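PDB 2H84: Steely1 from Dictyostelium discoideum, which catalyses, as the C-terminal type III polyketide synthase domain of a hybrid type I/III enzyme, polyketide extension and cyclisation, giving acylpyrones in vitro. Local coordinates for residues Leu226-Cys231 / Phe369-Val374; Asp292-Ile297 / Thr352-Leu357. One frame throughout, in Å; residues are numbered along the deposited sequence.

Interaction 1 (Leu226-Cys231 / Phe369-Val374); sequences LYEVMC and FLKNVV
E228 and K371 face each other as a hydrogen-bonded pair where strand 227-236 runs antiparallel to strand 364-372 in the mixed sheet of the thiolase fold. E228 N donates to K371 O at 2.8 Å, and K371 N returns a bond to E228 O at 2.9 Å. Further along, the register slips by one residue in a classic beta bulge: M230 and C231 both face F369, whose N lies 2.8 Å from C231 O with its N-H pointing almost straight at it (178°), while the bond from M230 N to F369 O is weak. Y227 shares its face of the sheet with L370 and N372. Its CB touches L370 CD2 at 3.3 Å, and its CG, set anti to the carbonyl carbon (chi1 -64°), stays 3.8 Å from that same L370 CD2. N372 lies at the CD2 and CE2 side of the ring, the side chain touches A344 and R345 of helix 335-345, and OH at the tip is hydrogen-bonded to M341 O. An alanine in place of Y227 would probably leave M341 O without its hydroxyl mate and open a gap beside A344. On the other face E228 and K371 run side by side, yet OE1 of E228 and NZ of K371, 4.3 Å apart, form no salt bridge. Beyond them M230 makes a Met-aromatic contact, its SD lying near the plane of the F369 ring at the edge, 3.5 Å from F369 CE1.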
loop_
_atom_site.group_PDB
_atom_site.type_symbol
_atom_site.label_atom_id
_atom_site.label_comp_id
_atom_site.label_asym_id
_atom_site.label_seq_id
_atom_site.Cartn_x
_atom_site.Cartn_y
_atom_site.Cartn_z
ATOM N N LEU A 226 -0.037 23.811 -11.483
ATOM C CA LEU A 226 -0.239 23.178 -12.783
ATOM C C LEU A 226 -1.694 22.774 -13.013
ATOM O O LEU A 226 -2.244 23.022 -14.086
ATOM C CB LEU A 226 0.674 21.954 -12.911
ATOM C CG LEU A 226 2.176 22.244 -12.910
ATOM C CD1 LEU A 226 2.969 20.949 -12.773
ATOM C CD2 LEU A 226 2.543 22.962 -14.188
ATOM N N TYR A 227 -2.313 22.147 -12.015
ATOM C CA TYR A 227 -3.703 21.714 -12.124
ATOM C C TYR A 227 -4.401 21.927 -10.804
ATOM O O TYR A 227 -3.803 21.738 -9.744
ATOM C CB TYR A 227 -3.817 20.218 -12.449
ATOM C CG TYR A 227 -3.268 19.789 -13.785
ATOM C CD1 TYR A 227 -1.932 19.410 -13.927
ATOM C CD2 TYR A 227 -4.092 19.736 -14.912
ATOM C CE1 TYR A 227 -1.435 18.984 -15.158
ATOM C CE2 TYR A 227 -3.606 19.311 -16.148
ATOM C CZ TYR A 227 -2.283 18.934 -16.264
ATOM O OH TYR A 227 -1.834 18.480 -17.482
ATOM N N GLU A 228 -5.668 22.321 -10.858
ATOM C CA GLU A 228 -6.425 22.498 -9.632
ATOM C C GLU A 228 -7.324 21.284 -9.505
ATOM O O GLU A 228 -8.295 21.149 -10.244
ATOM C CB GLU A 228 -7.293 23.752 -9.674
ATOM C CG GLU A 228 -7.978 24.010 -8.344
ATOM C CD GLU A 228 -8.991 25.139 -8.398
ATOM O OE1 GLU A 228 -8.772 26.108 -9.167
ATOM O OE2 GLU A 228 -10.000 25.062 -7.653
ATOM N N VAL A 229 -6.998 20.392 -8.582
ATOM C CA VAL A 229 -7.811 19.207 -8.395
ATOM C C VAL A 229 -9.052 19.540 -7.565
ATOM O O VAL A 229 -9.026 19.566 -6.341
ATOM C CB VAL A 229 -6.957 18.065 -7.787
ATOM C CG1 VAL A 229 -6.181 18.515 -6.701
ATOM C CG2 VAL A 229 -7.764 17.071 -7.250
ATOM N N MET A 230 -10.142 19.800 -8.273
ATOM C CA MET A 230 -11.397 20.179 -7.655
ATOM C C MET A 230 -12.055 19.045 -6.898
ATOM O O MET A 230 -12.506 19.222 -5.768
ATOM C CB MET A 230 -12.319 20.726 -8.728
ATOM C CG MET A 230 -11.661 21.857 -9.500
ATOM S SD MET A 230 -12.624 22.382 -10.899
ATOM C CE MET A 230 -14.126 22.899 -10.131
ATOM N N CYS A 231 -12.124 17.879 -7.517
ATOM C CA CYS A 231 -12.702 16.722 -6.849
ATOM C C CYS A 231 -12.332 15.454 -7.596
ATOM O O CYS A 231 -11.937 15.496 -8.765
ATOM C CB CYS A 231 -14.226 16.854 -6.731
ATOM S SG CYS A 231 -15.097 16.862 -8.278
ATOM N N PHE A 369 -11.574 15.496 -11.539
ATOM C CA PHE A 369 -11.949 16.658 -12.318
ATOM C C PHE A 369 -10.988 17.762 -11.976
ATOM O O PHE A 369 -10.963 18.250 -10.842
ATOM C CB PHE A 369 -13.393 17.046 -11.997
ATOM C CG PHE A 369 -13.949 18.124 -12.883
ATOM C CD1 PHE A 369 -13.793 19.457 -12.542
ATOM C CD2 PHE A 369 -14.620 17.808 -14.066
ATOM C CE1 PHE A 369 -14.284 20.464 -13.362
ATOM C CE2 PHE A 369 -15.121 18.818 -14.907
ATOM C CZ PHE A 369 -14.950 20.147 -14.550
ATOM N N LEU A 370 -10.175 18.149 -12.957
ATOM C CA LEU A 370 -9.181 19.217 -12.752
ATOM C C LEU A 370 -9.413 20.508 -13.530
ATOM O O LEU A 370 -10.087 20.524 -14.546
ATOM C CB LEU A 370 -7.799 18.710 -13.123
ATOM C CG LEU A 370 -7.281 17.425 -12.514
ATOM C CD1 LEU A 370 -7.278 16.363 -13.590
ATOM C CD2 LEU A 370 -5.876 17.627 -11.972
ATOM N N LYS A 371 -8.811 21.583 -13.039
ATOM C CA LYS A 371 -8.898 22.888 -13.673
ATOM C C LYS A 371 -7.480 23.256 -14.106
ATOM O O LYS A 371 -6.595 23.451 -13.274
ATOM C CB LYS A 371 -9.454 23.941 -12.697
ATOM C CG LYS A 371 -9.252 25.375 -13.156
ATOM C CD LYS A 371 -10.443 26.223 -12.775
ATOM C CE LYS A 371 -10.162 27.701 -12.937
ATOM N NZ LYS A 371 -10.961 28.494 -11.963
ATOM N N ASN A 372 -7.271 23.283 -15.416
ATOM C CA ASN A 372 -5.981 23.581 -16.004
ATOM C C ASN A 372 -5.563 24.995 -15.641
ATOM O O ASN A 372 -6.044 25.961 -16.231
ATOM C CB ASN A 372 -6.077 23.403 -17.524
ATOM C CG ASN A 372 -6.706 22.073 -17.913
ATOM O OD1 ASN A 372 -7.418 21.975 -18.913
ATOM N ND2 ASN A 372 -6.443 21.040 -17.115
ATOM N N VAL A 373 -4.691 25.116 -14.642
ATOM C CA VAL A 373 -4.218 26.424 -14.175
ATOM C C VAL A 373 -2.956 26.965 -14.881
ATOM O O VAL A 373 -2.684 28.149 -14.788
ATOM C CB VAL A 373 -3.874 26.410 -12.682
ATOM C CG1 VAL A 373 -5.016 26.286 -11.886
ATOM C CG2 VAL A 373 -3.161 25.273 -12.341
ATOM N N VAL A 374 -2.211 26.122 -15.601
ATOM C CA VAL A 374 -0.958 26.494 -16.313
ATOM C C VAL A 374 -1.054 27.678 -17.383
ATOM O O VAL A 374 -1.181 28.599 -18.517
ATOM C CB VAL A 374 -0.408 25.155 -16.852
ATOM C CG1 VAL A 374 -0.056 25.226 -18.222
ATOM C CG2 VAL A 374 0.765 24.818 -16.194
ATOM O OXT VAL A 374 0.260 27.459 -16.677
#

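Interaction 2 (Asp292-Ile297 / Thr352-Leu357)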
loop_
_atom_site.group_PDB
_atom_site.type_symbol
_atom_site.label_atom_id
_atom_site.label_comp_id
_atom_site.label_asym_id
_atom_site.label_seq_id
_atom_site.Cartn_x
_atom_site.Cartn_y
_atom_site.Cartn_z
ATOM N N ASP A 292 -16.647 19.527 -23.363
ATOM C CA ASP A 292 -15.798 20.704 -23.327
ATOM C C ASP A 292 -14.544 20.433 -22.517
ATOM O O ASP A 292 -13.685 21.307 -22.387
ATOM C CB ASP A 292 -16.532 21.891 -22.700
ATOM C CG ASP A 292 -17.756 22.312 -23.492
ATOM O OD1 ASP A 292 -17.675 22.334 -24.745
ATOM O OD2 ASP A 292 -18.792 22.635 -22.857
ATOM N N CYS A 293 -14.429 19.225 -21.974
ATOM C CA CYS A 293 -13.275 18.880 -21.151
ATOM C C CYS A 293 -12.163 18.126 -21.868
ATOM O O CYS A 293 -12.412 17.361 -22.799
ATOM C CB CYS A 293 -13.730 18.064 -19.941
ATOM S SG CYS A 293 -15.003 18.862 -18.937
ATOM N N GLU A 294 -10.930 18.365 -21.431
ATOM C CA GLU A 294 -9.769 17.685 -21.987
ATOM C C GLU A 294 -9.764 16.346 -21.276
ATOM O O GLU A 294 -10.009 16.280 -20.075
ATOM C CB GLU A 294 -8.482 18.446 -21.650
ATOM C CG GLU A 294 -7.199 17.778 -22.137
ATOM C CD GLU A 294 -6.966 17.972 -23.626
ATOM O OE1 GLU A 294 -6.243 17.150 -24.243
ATOM O OE2 GLU A 294 -7.501 18.960 -24.177
ATOM N N PHE A 295 -9.498 15.274 -22.006
ATOM C CA PHE A 295 -9.477 13.952 -21.395
ATOM C C PHE A 295 -8.086 13.380 -21.191
ATOM O O PHE A 295 -7.372 13.069 -22.152
ATOM C CB PHE A 295 -10.336 12.985 -22.203
ATOM C CG PHE A 295 -11.787 13.026 -21.829
ATOM C CD1 PHE A 295 -12.352 12.006 -21.077
ATOM C CD2 PHE A 295 -12.572 14.124 -22.158
ATOM C CE1 PHE A 295 -13.680 12.073 -20.666
ATOM C CE2 PHE A 295 -13.900 14.196 -21.750
ATOM C CZ PHE A 295 -14.448 13.173 -20.997
ATOM N N LEU A 296 -7.720 13.255 -19.914
ATOM C CA LEU A 296 -6.422 12.726 -19.489
ATOM C C LEU A 296 -6.693 11.327 -18.956
ATOM O O LEU A 296 -6.868 11.118 -17.755
ATOM C CB LEU A 296 -5.827 13.624 -18.401
ATOM C CG LEU A 296 -5.857 15.110 -18.778
ATOM C CD1 LEU A 296 -5.236 15.940 -17.671
ATOM C CD2 LEU A 296 -5.131 15.324 -20.106
ATOM N N ILE A 297 -6.734 10.375 -19.879
ATOM C CA ILE A 297 -7.024 8.991 -19.559
ATOM C C ILE A 297 -5.801 8.102 -19.446
ATOM O O ILE A 297 -4.849 8.224 -20.217
ATOM C CB ILE A 297 -7.948 8.378 -20.628
ATOM C CG1 ILE A 297 -9.151 9.296 -20.865
ATOM C CG2 ILE A 297 -8.409 6.983 -20.188
ATOM C CD1 ILE A 297 -10.078 8.818 -21.969
ATOM N N THR A 352 -10.765 24.808 -20.053
ATOM C CA THR A 352 -10.673 25.353 -18.714
ATOM C C THR A 352 -10.672 24.208 -17.719
ATOM O O THR A 352 -10.196 24.359 -16.589
ATOM C CB THR A 352 -11.761 26.344 -18.449
ATOM O OG1 THR A 352 -11.593 27.426 -19.367
ATOM C CG2 THR A 352 -11.633 26.863 -17.072
ATOM N N TYR A 353 -11.105 23.041 -18.183
ATOM C CA TYR A 353 -11.188 21.864 -17.333
ATOM C C TYR A 353 -10.685 20.561 -17.957
ATOM O O TYR A 353 -10.570 20.451 -19.178
ATOM C CB TYR A 353 -12.639 21.674 -16.903
ATOM C CG TYR A 353 -13.207 22.777 -16.049
ATOM C CD1 TYR A 353 -12.682 23.032 -14.786
ATOM C CD2 TYR A 353 -14.274 23.567 -16.495
ATOM C CE1 TYR A 353 -13.196 24.034 -13.984
ATOM C CE2 TYR A 353 -14.799 24.583 -15.691
ATOM C CZ TYR A 353 -14.250 24.805 -14.437
ATOM O OH TYR A 353 -14.775 25.791 -13.636
ATOM N N SER A 354 -10.441 19.560 -17.108
ATOM C CA SER A 354 -9.975 18.241 -17.559
ATOM C C SER A 354 -10.610 17.119 -16.762
ATOM O O SER A 354 -10.858 17.262 -15.565
ATOM C CB SER A 354 -8.452 18.102 -17.443
ATOM O OG SER A 354 -7.778 18.987 -18.316
ATOM N N ILE A 355 -10.899 16.014 -17.442
ATOM C CA ILE A 355 -11.461 14.849 -16.780
ATOM C C ILE A 355 -10.393 13.761 -16.873
ATOM O O ILE A 355 -9.881 13.475 -17.965
ATOM C CB ILE A 355 -12.762 14.355 -17.468
ATOM C CG1 ILE A 355 -13.854 15.430 -17.352
ATOM C CG2 ILE A 355 -13.228 13.034 -16.823
ATOM C CD1 ILE A 355 -15.173 15.063 -18.022
ATOM N N SER A 356 -10.024 13.191 -15.729
ATOM C CA SER A 356 -9.039 12.123 -15.732
ATOM C C SER A 356 -9.682 10.816 -15.298
ATOM O O SER A 356 -10.414 10.749 -14.308
ATOM C CB SER A 356 -7.864 12.441 -14.823
ATOM O OG SER A 356 -6.834 11.501 -15.049
ATOM N N LEU A 357 -9.402 9.768 -16.054
ATOM C CA LEU A 357 -9.977 8.470 -15.761
ATOM C C LEU A 357 -8.889 7.404 -15.654
ATOM O O LEU A 357 -7.816 7.525 -16.249
ATOM C CB LEU A 357 -10.984 8.105 -16.852
ATOM C CG LEU A 357 -12.167 9.068 -16.982
ATOM C CD1 LEU A 357 -12.989 8.704 -18.211
ATOM C CD2 LEU A 357 -13.032 9.004 -15.729
#
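E294-I297 and Y353-L357 run parallel, their strand axes 4.7 Å apart at closest and 25° from alignment. E294 N bonds to Y353 O at 3.1 Å, I355 N to E294 O at 2.8 Å, and L296 N to I355 O at 2.9 Å; the last rung, L357 N to L296 O, is weak. A side chain reinforces that end: S356 OG, held anti to its backbone N (chi1 -169°), donates to L296 O at 2.7 Å, nearly in line with the carbonyl. L296 O thus receives two donors, this close hydroxyl and the weak N-H. Strand 294-297 is the outermost strand of the sheet at this end within the chain, and the helical connection to its parallel neighbour 353-360 makes a beta-alpha-beta crossover. The two faces meet different helices: L296 and S356 pack under helix 335-345, I355 and L357 under helix 261-280. On the latter face F295 and I355 lie alongside each other, with I355 CB over one face of the F295 ring, offset toward its rim, in a CH-pi contact, and I355 CD1 3.6 Å from F295 CZ. L357 CD1 comes to the edge of the same ring at F295 CE1. C293 packs against I355 too, its CB 3.7 Å from I355 CG1 and close to CD1 as well.

Both interactions belong to one sheet, in which strands 364-372 and 353-360 are neighbours, so interaction 2 continues the sheet that interaction 1 joins to strand 227-236. The seam between them includes a probable backbone bond from S354 N to L370 O and the meeting of the F369 and Y353 rings. Both use helices 261-280 and 335-345 on their flanks, and both have apolar packing. Interaction 1 is antiparallel and only partly buried, running out to the exposed C-terminal V374. Interaction 2 is parallel and buried, adds one serine hydroxyl bond to its backbone ladder, and its I297 side chain lies about 10 Å from that of C157, the predicted active-site cysteine.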